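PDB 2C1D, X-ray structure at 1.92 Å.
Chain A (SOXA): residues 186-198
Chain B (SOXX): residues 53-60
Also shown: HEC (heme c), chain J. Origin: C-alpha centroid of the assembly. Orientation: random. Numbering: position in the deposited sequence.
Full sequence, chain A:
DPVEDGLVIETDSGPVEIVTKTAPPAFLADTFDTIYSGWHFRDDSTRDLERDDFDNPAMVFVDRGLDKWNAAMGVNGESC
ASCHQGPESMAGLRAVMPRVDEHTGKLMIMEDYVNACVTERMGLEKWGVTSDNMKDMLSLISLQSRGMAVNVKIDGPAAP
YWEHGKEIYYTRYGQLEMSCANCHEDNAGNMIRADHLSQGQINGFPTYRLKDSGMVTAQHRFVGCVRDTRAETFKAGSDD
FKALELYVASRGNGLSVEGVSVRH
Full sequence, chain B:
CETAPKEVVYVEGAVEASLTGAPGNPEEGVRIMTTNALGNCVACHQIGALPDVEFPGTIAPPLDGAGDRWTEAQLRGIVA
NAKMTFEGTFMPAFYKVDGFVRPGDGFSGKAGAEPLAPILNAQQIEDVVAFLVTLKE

Chain A, residues 186-198: DNAGNMIRADHLS
Chain B (53-60) VEFPGTIA

Contact between a SoxA hairpin (chain A, 186-198) and an irregular SoxX segment (chain B, 53-60), burying 540 Å² in all. The hairpin pairs strands 191-192 and 195-196 through A:Ile192 N to A:Asp195 O (2.9 Å) and A:Asp195 N to A:Ile192 O (3.0 Å), closed by a type II' turn in which A:Arg193 takes phi/psi 40/-124. A type II turn, A:Asn187 to A:Asn190, precedes it; A:Gly189, at 100/-19, occupies a conformation where a CB would jam against the preceding carbonyl. In register, A:Arg193 lies nearest B:Gly57 (CA-CA 4.5 Å) and A:Ala194 nearest B:Phe55 (CA-CA 5.0 Å). B:Thr58, chi1 p, engages both polar backbone atoms of A:Met191: A:Met191 N donates to B:Thr58 OG1 (2.9 Å, 168°), and B:Thr58 N donates to A:Met191 O (3.0 Å, 165°). B:Gly57 CA packs 3.3 Å from A:Met191 O, where a CB would clash. A:Met191 itself is m, m, m, its end leading away. The A:Arg193 CA-CB bond points away overall, but chi angles t, p, t and -87° bring the guanidinium back, so that NE and NH2 both donate to B:Glu54 O (2.9 and 3.0 Å), which meets the group at its edge. A:Arg193 CA also makes a CH...O contact with B:Phe55 O (3.2 Å). B:Phe55, backbone 50/51 and chi1 m, presents a ring face to A:Ala194 CB, 4.1 Å from the ring centroid. B:Ile59 (m, m) extends CD1 to A:Leu197 CD1 (4.1 Å), A:Ile192 CB (4.4 Å) and A:Asn190 CB (3.8 Å). A:Asn190 and A:Asn187, both chi1 m, are joined by A:Asn190 ND2 to A:Asn187 OD1 (3.1 Å). Water 2 bridges A:Arg193 O (2.7 Å) and B:Pro56 O (2.8 Å). Beyond the hairpin, A:Ser198 N and OG (chi1 p) donate to heme O1D (2.8 and 2.7 Å).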

# COMPACT_ATOMS: atom_id res chain seq x y z
N ASP A 186 9.60 3.08 -6.74
CA ASP A 186 10.39 2.48 -7.83
C ASP A 186 9.53 1.98 -8.96
O ASP A 186 10.02 1.88 -10.08
CB ASP A 186 11.22 1.29 -7.32
CG ASP A 186 12.29 1.70 -6.34
OD1 ASP A 186 12.59 2.92 -6.21
OD2 ASP A 186 12.87 0.85 -5.63
N ASN A 187 8.28 1.64 -8.68
CA ASN A 187 7.47 0.95 -9.67
C ASN A 187 6.10 1.57 -10.00
O ASN A 187 5.26 0.92 -10.60
CB ASN A 187 7.30 -0.52 -9.29
CG ASN A 187 8.54 -1.33 -9.56
OD1 ASN A 187 8.87 -1.60 -10.72
ND2 ASN A 187 9.25 -1.69 -8.50
N ALA A 188 5.91 2.83 -9.63
CA ALA A 188 4.71 3.58 -9.99
C ALA A 188 4.59 3.59 -11.50
O ALA A 188 5.58 3.84 -12.18
CB ALA A 188 4.78 5.00 -9.47
N GLY A 189 3.42 3.25 -12.00
CA GLY A 189 3.15 3.19 -13.42
C GLY A 189 3.20 1.78 -13.98
O GLY A 189 2.66 1.52 -15.08
N ASN A 190 3.83 0.87 -13.25
CA ASN A 190 3.92 -0.52 -13.67
C ASN A 190 2.73 -1.34 -13.20
O ASN A 190 1.95 -0.89 -12.35
CB ASN A 190 5.24 -1.13 -13.21
CG ASN A 190 6.47 -0.50 -13.94
OD1 ASN A 190 6.34 -0.00 -15.07
ND2 ASN A 190 7.63 -0.56 -13.32
N MET A 191 2.60 -2.54 -13.77
CA MET A 191 1.58 -3.49 -13.39
C MET A 191 2.20 -4.53 -12.47
O MET A 191 3.21 -5.15 -12.81
CB MET A 191 1.00 -4.18 -14.62
CG MET A 191 0.30 -3.26 -15.60
SD MET A 191 -1.07 -2.31 -14.92
CE MET A 191 -2.22 -3.58 -14.48
N ILE A 192 1.63 -4.67 -11.28
CA ILE A 192 1.90 -5.81 -10.44
C ILE A 192 0.66 -6.69 -10.48
O ILE A 192 -0.39 -6.34 -9.94
CB ILE A 192 2.39 -5.37 -9.00
CG1 ILE A 192 3.03 -6.53 -8.25
CG2 ILE A 192 1.28 -4.74 -8.17
CD1 ILE A 192 4.15 -6.05 -7.34
N ARG A 193 0.82 -7.82 -11.16
CA ARG A 193 -0.27 -8.61 -11.68
C ARG A 193 -1.36 -7.65 -12.27
O ARG A 193 -1.04 -6.83 -13.12
CB ARG A 193 -0.78 -9.63 -10.64
CG ARG A 193 -1.51 -10.84 -11.26
CD ARG A 193 -0.57 -11.78 -12.01
NE ARG A 193 -1.27 -12.77 -12.84
CZ ARG A 193 -1.70 -13.96 -12.38
NH1 ARG A 193 -1.50 -14.30 -11.13
NH2 ARG A 193 -2.31 -14.81 -13.20
N ALA A 194 -2.61 -7.75 -11.80
CA ALA A 194 -3.70 -6.96 -12.35
C ALA A 194 -3.80 -5.54 -11.81
O ALA A 194 -4.63 -4.77 -12.28
CB ALA A 194 -5.04 -7.69 -12.16
N ASP A 195 -2.96 -5.18 -10.84
CA ASP A 195 -2.98 -3.82 -10.27
C ASP A 195 -1.97 -2.86 -10.89
O ASP A 195 -0.79 -3.18 -10.98
CB ASP A 195 -2.72 -3.87 -8.76
CG ASP A 195 -3.78 -4.61 -8.00
OD1 ASP A 195 -4.98 -4.29 -8.18
OD2 ASP A 195 -3.48 -5.55 -7.21
N HIS A 196 -2.44 -1.68 -11.27
CA HIS A 196 -1.63 -0.58 -11.81
C HIS A 196 -1.15 0.21 -10.61
O HIS A 196 -1.97 0.81 -9.90
CB HIS A 196 -2.53 0.33 -12.67
CG HIS A 196 -1.80 1.32 -13.52
ND1 HIS A 196 -2.47 2.27 -14.26
CD2 HIS A 196 -0.48 1.49 -13.80
CE1 HIS A 196 -1.60 2.98 -14.96
NE2 HIS A 196 -0.39 2.53 -14.69
N LEU A 197 0.17 0.19 -10.37
CA LEU A 197 0.74 0.79 -9.20
C LEU A 197 0.69 2.31 -9.27
O LEU A 197 1.15 2.93 -10.24
CB LEU A 197 2.19 0.35 -8.99
CG LEU A 197 2.35 -0.95 -8.21
CD1 LEU A 197 3.76 -1.52 -8.40
CD2 LEU A 197 2.01 -0.78 -6.72
N SER A 198 0.17 2.91 -8.20
CA SER A 198 0.18 4.38 -8.03
C SER A 198 1.36 4.80 -7.17
O SER A 198 2.24 3.99 -6.87
CB SER A 198 -1.15 4.82 -7.40
OG SER A 198 -1.20 4.50 -6.05
N VAL B 53 -1.95 -17.32 -19.27
CA VAL B 53 -1.90 -16.68 -17.95
C VAL B 53 -2.29 -15.24 -18.13
O VAL B 53 -1.79 -14.53 -19.01
CB VAL B 53 -0.57 -16.85 -17.11
CG1 VAL B 53 0.27 -18.03 -17.58
CG2 VAL B 53 0.22 -15.56 -17.02
N GLU B 54 -3.24 -14.82 -17.31
CA GLU B 54 -3.77 -13.50 -17.48
C GLU B 54 -3.11 -12.52 -16.50
O GLU B 54 -2.52 -12.92 -15.50
CB GLU B 54 -5.31 -13.55 -17.42
CG GLU B 54 -5.90 -13.84 -16.07
CD GLU B 54 -7.41 -14.03 -16.12
OE1 GLU B 54 -7.96 -14.60 -15.14
OE2 GLU B 54 -8.03 -13.63 -17.15
N PHE B 55 -3.16 -11.24 -16.86
CA PHE B 55 -2.60 -10.14 -16.09
C PHE B 55 -1.15 -10.30 -15.64
O PHE B 55 -0.82 -10.05 -14.48
CB PHE B 55 -3.52 -9.78 -14.93
CG PHE B 55 -4.93 -9.46 -15.37
CD1 PHE B 55 -5.98 -10.31 -15.06
CD2 PHE B 55 -5.20 -8.31 -16.09
CE1 PHE B 55 -7.29 -10.01 -15.48
CE2 PHE B 55 -6.49 -8.00 -16.52
CZ PHE B 55 -7.54 -8.86 -16.21
N PRO B 56 -0.25 -10.63 -16.57
CA PRO B 56 1.19 -10.68 -16.25
C PRO B 56 1.70 -9.29 -15.93
O PRO B 56 1.24 -8.33 -16.54
CB PRO B 56 1.82 -11.20 -17.53
CG PRO B 56 0.83 -10.80 -18.60
CD PRO B 56 -0.52 -10.94 -17.99
N GLY B 57 2.63 -9.18 -15.00
CA GLY B 57 3.13 -7.89 -14.57
C GLY B 57 4.14 -7.32 -15.54
O GLY B 57 4.56 -8.00 -16.48
N THR B 58 4.55 -6.08 -15.28
CA THR B 58 5.54 -5.37 -16.09
C THR B 58 6.62 -4.79 -15.20
O THR B 58 7.28 -3.82 -15.57
CB THR B 58 4.90 -4.23 -16.91
OG1 THR B 58 4.12 -3.37 -16.06
CG2 THR B 58 3.92 -4.77 -17.92
N ILE B 59 6.80 -5.40 -14.03
CA ILE B 59 7.83 -4.97 -13.09
C ILE B 59 9.23 -5.27 -13.66
O ILE B 59 10.17 -4.47 -13.53
CB ILE B 59 7.65 -5.71 -11.76
CG1 ILE B 59 6.31 -5.35 -11.08
CG2 ILE B 59 8.85 -5.51 -10.80
CD1 ILE B 59 6.14 -3.89 -10.69
N ALA B 60 9.37 -6.43 -14.27
CA ALA B 60 10.65 -6.84 -14.82
C ALA B 60 10.46 -7.43 -16.19
O ALA B 60 9.36 -7.84 -16.54
CB ALA B 60 11.29 -7.84 -13.89
FE HEC J . 0.66 0.01 -1.26
CHA HEC J . -2.29 0.84 -2.77
CHB HEC J . 0.31 2.81 0.75
CHC HEC J . 3.49 -0.83 0.36
CHD HEC J . 1.25 -2.42 -3.56
NA HEC J . -0.75 1.56 -1.06
C1A HEC J . -1.89 1.69 -1.79
C2A HEC J . -2.57 2.89 -1.36
C3A HEC J . -1.83 3.43 -0.37
C4A HEC J . -0.67 2.60 -0.17
CMA HEC J . -2.12 4.69 0.44
CAA HEC J . -3.90 3.44 -1.93
CBA HEC J . -3.58 4.57 -2.92
CGA HEC J . -4.86 5.21 -3.46
O1A HEC J . -4.74 6.14 -4.29
O2A HEC J . -6.00 4.77 -3.10
NB HEC J . 1.68 0.82 0.23
C1B HEC J . 1.36 1.94 0.98
C2B HEC J . 2.27 2.03 2.08
C3B HEC J . 3.16 1.04 1.97
C4B HEC J . 2.78 0.25 0.83
CMB HEC J . 2.27 3.16 3.11
CAB HEC J . 4.33 0.75 2.93
CBB HEC J . 3.88 0.51 4.20
NC HEC J . 2.12 -1.38 -1.56
C1C HEC J . 3.23 -1.54 -0.78
C2C HEC J . 4.00 -2.66 -1.28
C3C HEC J . 3.38 -3.11 -2.39
C4C HEC J . 2.19 -2.29 -2.56
CMC HEC J . 5.31 -3.12 -0.60
CAC HEC J . 3.72 -4.26 -3.40
CBC HEC J . 4.18 -5.47 -3.06
ND HEC J . -0.34 -0.67 -2.86
C1D HEC J . 0.09 -1.72 -3.69
C2D HEC J . -0.90 -1.96 -4.71
C3D HEC J . -2.00 -0.96 -4.45
C4D HEC J . -1.57 -0.21 -3.30
CMD HEC J . -0.87 -3.01 -5.84
CAD HEC J . -3.29 -0.73 -5.28
CBD HEC J . -2.91 0.05 -6.54
CGD HEC J . -2.53 1.49 -6.25
O1D HEC J . -1.35 1.83 -6.05
O2D HEC J . -3.41 2.36 -6.22
O HOH W 1 8.24 -1.75 -17.37
O HOH W 2 -1.17 -7.06 -15.82